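Local coordinates for protein diaminopimelate decarboxylase (Helicobacter pylori, PDB 2QGH) that probably catalyses the pyridoxal-phosphate-dependent decarboxylation of meso-diaminopimelate to L-lysine, the last step of bacterial lysine synthesis, at residues T33-D39 with S288-Q294; S69-I73 with R403-K407; H326-T332 with D368-K374. All coordinates share one frame; numbering follows the deposited sequence.

Contact 1. Residues T33-D39 with S288-Q294; sequences TPFYLYD and SGELITQ
Phe35 and Ile292 face each other as a hydrogen-bonded pair of two antiparallel strands, 35-39 and 289-294, that lie far apart in sequence. Backbone bonds carry the pairing. Phe35 N gives to Ile292 O at 2.9 Å and Ile292 N returns to Phe35 O; Leu37 and Glu290 repeat the exchange, and Asp39 N closes the series on Ser288 O at 2.7 Å. Between these bonds the non-hydrogen-bonded pairs Tyr36-Leu291 and Tyr38-Gly289 bring alpha carbons close to carbonyls, as where Tyr36 CA meets Glu290 O.

Apolar contacts divide between the two faces of the sheet. On that of Phe35, Leu37 and Ile292, the phenyl ring stands with CG between its own backbone N and carbonyl carbon (chi1 55°), and Ile292 CB lies over one ring face, 4.1 Å from the centroid and offset toward the rim: a CH-pi contact. On the other, Leu291 CD1 sits almost centrally over the Tyr36 ring, 4.3 Å from its centroid. The Tyr38 ring passes close to Gly289, with CD2 3.6 Å from Gly289 CA.

Ahead of strand 35-39, Thr33 meets Gln294. The extended Gln294 crosses Thr33 at about a right angle and gives an N-H from NE2 to Thr33 OG1 at 3.2 Å, while Asp310 also binds that hydroxyl. The phenol oxygens look beyond the pair, Tyr36 OH to the carbonyl of Asp315 and Tyr38 OH to the carboxylate of Glu394.

In the beta domain, which in this family is mostly C-terminal but takes in this N-terminal strand, 35-39 runs between strands 289-299 and 393-397, whereas strand 369-372 flanks the other edge of 289-299. Helix 24-30 packs over the Phe35 face, setting Phe28 on Phe35 and Ile292 and Leu27 on Leu37.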
loop_
_atom_site.group_PDB
_atom_site.type_symbol
_atom_site.label_atom_id
_atom_site.label_comp_id
_atom_site.label_asym_id
_atom_site.label_seq_id
_atom_site.Cartn_x
_atom_site.Cartn_y
_atom_site.Cartn_z
ATOM N N THR A 33 4.839 18.532 -9.858
ATOM C CA THR A 33 5.088 17.599 -8.756
ATOM C C THR A 33 3.782 16.922 -8.295
ATOM O O THR A 33 2.688 17.397 -8.599
ATOM C CB THR A 33 5.703 18.322 -7.529
ATOM O OG1 THR A 33 4.829 19.373 -7.104
ATOM C CG2 THR A 33 7.068 18.895 -7.865
ATOM N N PRO A 34 3.881 15.797 -7.565
ATOM C CA PRO A 34 5.131 15.139 -7.164
ATOM C C PRO A 34 5.489 14.079 -8.201
ATOM O O PRO A 34 4.627 13.607 -8.942
ATOM C CB PRO A 34 4.771 14.521 -5.819
ATOM C CG PRO A 34 3.344 14.056 -6.066
ATOM C CD PRO A 34 2.729 15.231 -6.829
ATOM N N PHE A 35 6.757 13.715 -8.276
ATOM C CA PHE A 35 7.147 12.691 -9.224
ATOM C C PHE A 35 8.400 11.962 -8.802
ATOM O O PHE A 35 9.115 12.396 -7.905
ATOM C CB PHE A 35 7.338 13.284 -10.623
ATOM C CG PHE A 35 8.310 14.441 -10.684
ATOM C CD1 PHE A 35 7.851 15.756 -10.659
ATOM C CD2 PHE A 35 9.678 14.214 -10.821
ATOM C CE1 PHE A 35 8.740 16.829 -10.775
ATOM C CE2 PHE A 35 10.572 15.280 -10.939
ATOM C CZ PHE A 35 10.103 16.591 -10.917
ATOM N N TYR A 36 8.642 10.824 -9.428
ATOM C CA TYR A 36 9.838 10.062 -9.147
ATOM C C TYR A 36 10.882 10.440 -10.199
ATOM O O TYR A 36 10.560 10.559 -11.381
ATOM C CB TYR A 36 9.533 8.565 -9.219
ATOM C CG TYR A 36 8.889 8.005 -7.967
ATOM C CD1 TYR A 36 9.652 7.742 -6.833
ATOM C CD2 TYR A 36 7.524 7.722 -7.922
ATOM C CE1 TYR A 36 9.082 7.207 -5.684
ATOM C CE2 TYR A 36 6.939 7.187 -6.771
ATOM C CZ TYR A 36 7.729 6.929 -5.661
ATOM O OH TYR A 36 7.178 6.372 -4.533
ATOM N N LEU A 37 12.121 10.648 -9.763
ATOM C CA LEU A 37 13.219 10.985 -10.672
ATOM C C LEU A 37 14.360 9.989 -10.454
ATOM O O LEU A 37 14.838 9.819 -9.324
ATOM C CB LEU A 37 13.725 12.409 -10.411
ATOM C CG LEU A 37 14.826 12.943 -11.337
ATOM C CD1 LEU A 37 14.325 12.997 -12.772
ATOM C CD2 LEU A 37 15.251 14.329 -10.867
ATOM N N TYR A 38 14.796 9.340 -11.531
ATOM C CA TYR A 38 15.862 8.345 -11.439
ATOM C C TYR A 38 17.145 8.701 -12.176
ATOM O O TYR A 38 17.118 9.000 -13.372
ATOM C CB TYR A 38 15.384 6.993 -11.979
ATOM C CG TYR A 38 14.165 6.432 -11.288
ATOM C CD1 TYR A 38 12.878 6.826 -11.660
ATOM C CD2 TYR A 38 14.299 5.521 -10.241
ATOM C CE1 TYR A 38 11.759 6.324 -11.001
ATOM C CE2 TYR A 38 13.195 5.021 -9.578
ATOM C CZ TYR A 38 11.927 5.423 -9.958
ATOM O OH TYR A 38 10.841 4.925 -9.277
ATOM N N ASP A 39 18.264 8.659 -11.455
ATOM C CA ASP A 39 19.576 8.914 -12.053
ATOM C C ASP A 39 19.991 7.528 -12.527
ATOM O O ASP A 39 20.447 6.709 -11.737
ATOM C CB ASP A 39 20.579 9.401 -11.008
ATOM C CG ASP A 39 21.896 9.846 -11.631
ATOM O OD1 ASP A 39 22.293 9.290 -12.682
ATOM O OD2 ASP A 39 22.542 10.750 -11.064
ATOM N N SER A 288 19.396 5.590 -6.782
ATOM C CA SER A 288 19.119 6.274 -8.049
ATOM C C SER A 288 17.772 6.981 -8.130
ATOM O O SER A 288 17.562 7.833 -8.992
ATOM C CB SER A 288 19.207 5.288 -9.222
ATOM O OG SER A 288 17.992 4.573 -9.396
ATOM N N GLY A 289 16.856 6.620 -7.242
ATOM C CA GLY A 289 15.539 7.223 -7.278
ATOM C C GLY A 289 15.230 8.191 -6.158
ATOM O O GLY A 289 15.579 7.966 -5.000
ATOM N N GLU A 290 14.573 9.286 -6.519
ATOM C CA GLU A 290 14.191 10.288 -5.547
ATOM C C GLU A 290 12.779 10.798 -5.783
ATOM O O GLU A 290 12.323 10.905 -6.922
ATOM C CB GLU A 290 15.198 11.435 -5.558
ATOM C CG GLU A 290 16.506 11.010 -4.922
ATOM C CD GLU A 290 17.487 12.142 -4.738
ATOM O OE1 GLU A 290 18.417 11.982 -3.914
ATOM O OE2 GLU A 290 17.333 13.179 -5.420
ATOM N N LEU A 291 12.086 11.078 -4.688
ATOM C CA LEU A 291 10.721 11.573 -4.740
ATOM C C LEU A 291 10.696 13.097 -4.577
ATOM O O LEU A 291 10.836 13.628 -3.471
ATOM C CB LEU A 291 9.885 10.897 -3.648
ATOM C CG LEU A 291 8.397 11.229 -3.531
ATOM C CD1 LEU A 291 7.739 11.278 -4.905
ATOM C CD2 LEU A 291 7.739 10.183 -2.649
ATOM N N ILE A 292 10.530 13.785 -5.702
ATOM C CA ILE A 292 10.480 15.238 -5.725
ATOM C C ILE A 292 9.035 15.652 -5.493
ATOM O O ILE A 292 8.135 15.283 -6.254
ATOM C CB ILE A 292 10.950 15.798 -7.095
ATOM C CG1 ILE A 292 12.258 15.120 -7.528
ATOM C CG2 ILE A 292 11.125 17.310 -7.003
ATOM C CD1 ILE A 292 13.372 15.207 -6.515
ATOM N N THR A 293 8.828 16.431 -4.443
ATOM C CA THR A 293 7.508 16.886 -4.062
ATOM C C THR A 293 7.569 18.363 -3.675
ATOM O O THR A 293 8.572 18.838 -3.130
ATOM C CB THR A 293 7.004 16.063 -2.877
ATOM O OG1 THR A 293 5.747 16.570 -2.431
ATOM C CG2 THR A 293 8.006 16.114 -1.747
ATOM N N GLN A 294 6.484 19.078 -3.953
ATOM C CA GLN A 294 6.397 20.507 -3.667
ATOM C C GLN A 294 5.711 20.800 -2.340
ATOM O O GLN A 294 4.857 20.041 -1.893
ATOM C CB GLN A 294 5.643 21.201 -4.807
ATOM C CG GLN A 294 5.257 22.634 -4.529
ATOM C CD GLN A 294 4.541 23.280 -5.699
ATOM O OE1 GLN A 294 4.043 24.396 -5.590
ATOM N NE2 GLN A 294 4.493 22.582 -6.828
#

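Contact 2. Residues S69-I73 with R403-K407; sequences SNLSI and RVIRK
A helix N-cap forms one side of this contact and a classic beta bulge the other: Asn70 stands immediately before helix 71-79, and Ile405 and Arg406 form the bulge opposite Glu394 in the neighbouring strand. The Asn70 amide serves both elements. Its OD1 accepts weak capping bonds from the backbone N atoms of Ser72 and Ile73, while ND2 reaches across to Ile405 O at 3.0 Å. The hydrogen bond is fairly straight, with an N-H...O angle of 163°, and the carbonyl oxygen lies in the plane of the amide; seen from the carbonyl, however, the donor stands well above the plane instead of on a lone pair. With CG anti to the backbone N (chi1 177°), the amide projects from the helix start toward the strand.

In this family the helix belongs to the PLP-binding alpha/beta barrel and the bulged strand to the C-terminal beta domain, so the cap doubles as an interdomain link. The Ile405 side chain packs against both Asn70 and Ser72. Its CD1 lies 3.6 Å from Asn70 OD1, and CG2 presses against Ser72 CB at 3.4 Å, a tight carbon contact. A water joins Ser72 to Ile405, accepting from Ser72 OG at 2.6 Å and donating to Ile405 O, which thus accepts one bond directly from Asn70 and one from the water. Ile405 CG2 also rests over one face of the Arg403 guanidinium, toward its rim, while the charge of Arg403 is paired with Glu398.

The second subunit borders this place: Leu71 N binds Glu418 of that chain, and Arg403 NH2 binds its Gly421 O. Phe40, from helix 40-52, touches both Ser72 and Ile405.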
loop_
_atom_site.group_PDB
_atom_site.type_symbol
_atom_site.label_atom_id
_atom_site.label_comp_id
_atom_site.label_asym_id
_atom_site.label_seq_id
_atom_site.Cartn_x
_atom_site.Cartn_y
_atom_site.Cartn_z
ATOM N N SER A 69 10.211 -2.346 -11.034
ATOM C CA SER A 69 10.006 -3.037 -12.303
ATOM C C SER A 69 9.751 -2.134 -13.500
ATOM O O SER A 69 9.304 -2.620 -14.545
ATOM C CB SER A 69 8.825 -4.002 -12.184
ATOM O OG SER A 69 9.073 -4.983 -11.204
ATOM N N ASN A 70 10.019 -0.837 -13.367
ATOM C CA ASN A 70 9.787 0.065 -14.486
ATOM C C ASN A 70 10.482 -0.462 -15.756
ATOM O O ASN A 70 11.669 -0.811 -15.749
ATOM C CB ASN A 70 10.245 1.485 -14.134
ATOM C CG ASN A 70 10.101 2.455 -15.297
ATOM O OD1 ASN A 70 10.974 2.536 -16.166
ATOM N ND2 ASN A 70 8.992 3.186 -15.325
ATOM N N LEU A 71 9.703 -0.548 -16.833
ATOM C CA LEU A 71 10.168 -1.037 -18.123
ATOM C C LEU A 71 11.482 -0.437 -18.599
ATOM O O LEU A 71 12.335 -1.145 -19.119
ATOM C CB LEU A 71 9.089 -0.789 -19.177
ATOM C CG LEU A 71 8.175 -1.954 -19.561
ATOM C CD1 LEU A 71 7.844 -2.791 -18.344
ATOM C CD2 LEU A 71 6.921 -1.404 -20.208
ATOM N N SER A 72 11.635 0.871 -18.420
ATOM C CA SER A 72 12.840 1.561 -18.846
ATOM C C SER A 72 14.062 1.128 -18.067
ATOM O O SER A 72 15.113 0.873 -18.657
ATOM C CB SER A 72 12.658 3.073 -18.733
ATOM O OG SER A 72 11.810 3.531 -19.764
ATOM N N ILE A 73 13.943 1.031 -16.750
ATOM C CA ILE A 73 15.098 0.614 -15.978
ATOM C C ILE A 73 15.445 -0.852 -16.271
ATOM O O ILE A 73 16.623 -1.204 -16.350
ATOM C CB ILE A 73 14.895 0.811 -14.457
ATOM C CG1 ILE A 73 14.935 -0.546 -13.755
ATOM C CG2 ILE A 73 13.619 1.596 -14.202
ATOM C CD1 ILE A 73 15.014 -0.474 -12.271
ATOM N N ARG A 403 13.893 12.298 -19.633
ATOM C CA ARG A 403 12.774 11.727 -20.366
ATOM C C ARG A 403 11.812 10.994 -19.425
ATOM O O ARG A 403 12.210 10.501 -18.366
ATOM C CB ARG A 403 13.290 10.771 -21.443
ATOM C CG ARG A 403 13.853 9.479 -20.905
ATOM C CD ARG A 403 14.818 8.857 -21.887
ATOM N NE ARG A 403 15.239 7.525 -21.469
ATOM C CZ ARG A 403 14.476 6.441 -21.559
ATOM N NH1 ARG A 403 14.938 5.270 -21.152
ATOM N NH2 ARG A 403 13.252 6.528 -22.068
ATOM N N VAL A 404 10.543 10.941 -19.818
ATOM C CA VAL A 404 9.507 10.278 -19.036
ATOM C C VAL A 404 9.572 8.767 -19.219
ATOM O O VAL A 404 9.613 8.275 -20.352
ATOM C CB VAL A 404 8.086 10.793 -19.450
ATOM C CG1 VAL A 404 8.053 11.089 -20.931
ATOM C CG2 VAL A 404 7.015 9.768 -19.108
ATOM N N ILE A 405 9.604 8.034 -18.106
ATOM C CA ILE A 405 9.638 6.577 -18.172
ATOM C C ILE A 405 8.320 5.967 -17.686
ATOM O O ILE A 405 8.126 4.759 -17.743
ATOM C CB ILE A 405 10.860 5.980 -17.416
ATOM C CG1 ILE A 405 10.905 6.450 -15.969
ATOM C CG2 ILE A 405 12.143 6.373 -18.143
ATOM C CD1 ILE A 405 12.018 5.781 -15.168
ATOM N N ARG A 406 7.420 6.818 -17.206
ATOM C CA ARG A 406 6.069 6.407 -16.807
ATOM C C ARG A 406 5.189 7.647 -16.775
ATOM O O ARG A 406 5.370 8.538 -15.949
ATOM C CB ARG A 406 6.006 5.728 -15.435
ATOM C CG ARG A 406 4.596 5.195 -15.162
ATOM C CD ARG A 406 4.437 4.504 -13.812
ATOM N NE ARG A 406 4.415 5.455 -12.702
ATOM C CZ ARG A 406 4.209 5.115 -11.431
ATOM N NH1 ARG A 406 4.007 3.839 -11.103
ATOM N NH2 ARG A 406 4.205 6.047 -10.483
ATOM N N LYS A 407 4.234 7.710 -17.684
ATOM C CA LYS A 407 3.360 8.864 -17.723
ATOM C C LYS A 407 2.502 8.899 -16.467
ATOM O O LYS A 407 2.170 7.858 -15.907
ATOM C CB LYS A 407 2.475 8.809 -18.967
ATOM C CG LYS A 407 1.586 10.034 -19.150
ATOM C CD LYS A 407 2.413 11.289 -19.453
ATOM C CE LYS A 407 3.137 11.892 -18.234
ATOM N NZ LYS A 407 2.252 12.576 -17.245
HETATM O O HOH W 1 9.233 3.017 -19.467
#

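Contact 3. Residues H326-T332 with D368-K374; sequences HAIRVIT and DKIAIEK
Arg329, in strand 328-330, is held by two backbone bonds to Ala371 and sends its side chain past Glu373. Its CB already lies 3.2 Å from Glu373 OE2; CG and CD continue beside the same oxygen, and a bend at chi3 (52°) then turns the guanidinium aside. Arg329 NE stands 3.7 Å from Glu373 OE2 in a long salt bridge, the oxygen well out of the guanidinium plane, so charge alone acts and no N-H points at it. Ala371 CB lies at the guanidinium edge, near its plane, 3.6 Å from Arg329 NH2, which finds its stronger partner in Glu290.

At one end of the strand pair, His326 ND1 donates to Glu373 O at 2.9 Å, the oxygen exactly in the ring plane; His326 NE2 is hydrogen-bonded to Arg318 of the lysine pocket. At the other, Thr332 OG1 accepts from Lys369 N at 3.1 Å. Ile328 CG2 meets Ile370 CD1 on the opposite face from Arg329.

Bonds at ND1 and NE2 together probably hold the imidazole's rotation, consistent with a second-shell place behind Arg318. Glu290, directly, and Glu373, at longer range, probably offset Arg329's charge and are kept ionised by it, although NE is buried without a hydrogen-bond partner.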
loop_
_atom_site.group_PDB
_atom_site.type_symbol
_atom_site.label_atom_id
_atom_site.label_comp_id
_atom_site.label_asym_id
_atom_site.label_seq_id
_atom_site.Cartn_x
_atom_site.Cartn_y
_atom_site.Cartn_z
ATOM N N HIS A 326 13.800 7.936 5.435
ATOM C CA HIS A 326 14.590 8.304 4.271
ATOM C C HIS A 326 14.952 9.782 4.424
ATOM O O HIS A 326 14.153 10.575 4.918
ATOM C CB HIS A 326 13.791 8.085 2.984
ATOM C CG HIS A 326 13.550 6.642 2.662
ATOM N ND1 HIS A 326 13.953 6.068 1.476
ATOM C CD2 HIS A 326 12.937 5.660 3.366
ATOM C CE1 HIS A 326 13.597 4.795 1.460
ATOM N NE2 HIS A 326 12.980 4.522 2.596
ATOM N N ALA A 327 16.157 10.153 4.015
ATOM C CA ALA A 327 16.582 11.538 4.143
ATOM C C ALA A 327 15.740 12.480 3.283
ATOM O O ALA A 327 15.221 12.093 2.233
ATOM C CB ALA A 327 18.055 11.670 3.781
ATOM N N ILE A 328 15.601 13.714 3.757
ATOM C CA ILE A 328 14.847 14.750 3.057
ATOM C C ILE A 328 15.801 15.912 2.778
ATOM O O ILE A 328 16.388 16.488 3.693
ATOM C CB ILE A 328 13.646 15.247 3.906
ATOM C CG1 ILE A 328 12.601 14.134 4.018
ATOM C CG2 ILE A 328 13.043 16.504 3.284
ATOM C CD1 ILE A 328 11.432 14.462 4.916
ATOM N N ARG A 329 15.956 16.242 1.504
ATOM C CA ARG A 329 16.849 17.312 1.093
ATOM C C ARG A 329 16.087 18.429 0.377
ATOM O O ARG A 329 15.261 18.165 -0.498
ATOM C CB ARG A 329 17.925 16.734 0.167
ATOM C CG ARG A 329 18.898 17.743 -0.399
ATOM C CD ARG A 329 19.643 17.137 -1.563
ATOM N NE ARG A 329 18.702 16.582 -2.525
ATOM C CZ ARG A 329 19.047 15.961 -3.645
ATOM N NH1 ARG A 329 20.328 15.810 -3.956
ATOM N NH2 ARG A 329 18.111 15.495 -4.459
ATOM N N VAL A 330 16.360 19.675 0.753
ATOM C CA VAL A 330 15.702 20.806 0.115
ATOM C C VAL A 330 16.388 21.071 -1.220
ATOM O O VAL A 330 17.613 21.172 -1.290
ATOM C CB VAL A 330 15.782 22.070 0.980
ATOM C CG1 VAL A 330 15.125 23.236 0.250
ATOM C CG2 VAL A 330 15.098 21.824 2.319
ATOM N N ILE A 331 15.593 21.175 -2.278
ATOM C CA ILE A 331 16.116 21.414 -3.615
ATOM C C ILE A 331 16.138 22.902 -3.953
ATOM O O ILE A 331 16.957 23.357 -4.759
ATOM C CB ILE A 331 15.265 20.675 -4.662
ATOM C CG1 ILE A 331 15.282 19.172 -4.368
ATOM C CG2 ILE A 331 15.781 20.977 -6.066
ATOM C CD1 ILE A 331 14.453 18.348 -5.324
ATOM N N THR A 332 15.236 23.654 -3.332
ATOM C CA THR A 332 15.135 25.089 -3.562
ATOM C C THR A 332 16.067 25.879 -2.643
ATOM O O THR A 332 15.941 25.834 -1.415
ATOM C CB THR A 332 13.676 25.571 -3.357
ATOM O OG1 THR A 332 12.853 25.050 -4.408
ATOM C CG2 THR A 332 13.599 27.092 -3.366
ATOM N N ASP A 368 8.129 25.700 -2.652
ATOM C CA ASP A 368 9.488 25.191 -2.485
ATOM C C ASP A 368 9.515 23.693 -2.769
ATOM O O ASP A 368 8.568 22.970 -2.451
ATOM C CB ASP A 368 10.022 25.461 -1.071
ATOM C CG ASP A 368 10.413 26.913 -0.855
ATOM O OD1 ASP A 368 10.919 27.547 -1.803
ATOM O OD2 ASP A 368 10.228 27.416 0.275
ATOM N N LYS A 369 10.607 23.235 -3.367
ATOM C CA LYS A 369 10.752 21.831 -3.710
ATOM C C LYS A 369 11.742 21.086 -2.815
ATOM O O LYS A 369 12.777 21.626 -2.423
ATOM C CB LYS A 369 11.192 21.712 -5.166
ATOM C CG LYS A 369 10.338 22.525 -6.128
ATOM C CD LYS A 369 8.893 22.044 -6.147
ATOM C CE LYS A 369 8.035 22.936 -7.024
ATOM N NZ LYS A 369 8.486 22.946 -8.441
ATOM N N ILE A 370 11.405 19.843 -2.484
ATOM C CA ILE A 370 12.272 19.006 -1.672
ATOM C C ILE A 370 12.305 17.615 -2.299
ATOM O O ILE A 370 11.422 17.250 -3.074
ATOM C CB ILE A 370 11.767 18.880 -0.209
ATOM C CG1 ILE A 370 10.650 17.841 -0.121
ATOM C CG2 ILE A 370 11.272 20.228 0.287
ATOM C CD1 ILE A 370 10.200 17.565 1.283
ATOM N N ALA A 371 13.333 16.847 -1.974
ATOM C CA ALA A 371 13.453 15.498 -2.500
ATOM C C ALA A 371 13.633 14.517 -1.357
ATOM O O ALA A 371 14.432 14.748 -0.457
ATOM C CB ALA A 371 14.631 15.407 -3.457
ATOM N N ILE A 372 12.854 13.439 -1.379
ATOM C CA ILE A 372 12.954 12.392 -0.372
ATOM C C ILE A 372 13.922 11.428 -1.021
ATOM O O ILE A 372 13.663 10.933 -2.117
ATOM C CB ILE A 372 11.606 11.697 -0.138
ATOM C CG1 ILE A 372 10.589 12.717 0.391
ATOM C CG2 ILE A 372 11.773 10.553 0.845
ATOM C CD1 ILE A 372 9.201 12.138 0.642
ATOM N N GLU A 373 15.034 11.165 -0.343
ATOM C CA GLU A 373 16.101 10.317 -0.878
ATOM C C GLU A 373 15.998 8.789 -0.810
ATOM O O GLU A 373 15.264 8.225 -0.000
ATOM C CB GLU A 373 17.433 10.765 -0.255
ATOM C CG GLU A 373 18.027 12.023 -0.903
ATOM C CD GLU A 373 19.182 12.632 -0.109
ATOM O OE1 GLU A 373 20.010 11.873 0.439
ATOM O OE2 GLU A 373 19.268 13.876 -0.050
ATOM N N LYS A 374 16.761 8.139 -1.687
ATOM C CA LYS A 374 16.840 6.679 -1.770
ATOM C C LYS A 374 15.491 5.971 -1.787
ATOM O O LYS A 374 15.285 4.990 -1.063
ATOM C CB LYS A 374 17.677 6.132 -0.605
ATOM C CG LYS A 374 19.039 6.777 -0.460
ATOM C CD LYS A 374 19.840 6.119 0.645
ATOM C CE LYS A 374 21.125 6.894 0.925
ATOM N NZ LYS A 374 21.943 7.025 -0.300
#

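In the fold
Near the N terminus, strand 35-39 leads into the barrel, whose eight parallel strands follow in order; contact 1 closes this long loop when the chain re-enters the beta domain at 288-294. Contact 2 opens inside that loop at 69-73 and closes only at 403-407, so the two cross. Contact 3, formed within the beta domain by 326-332 and 368-374, follows contact 1 in series and is nested inside contact 2. Contacts 1 and 3 meet where strands 289-299 and 369-372 lie side by side in one mixed sheet, Ile292 packing on Ala371, whereas Tyr38 packs on Ile405 between contacts 1 and 2. Contact 2 fastens barrel to sheet.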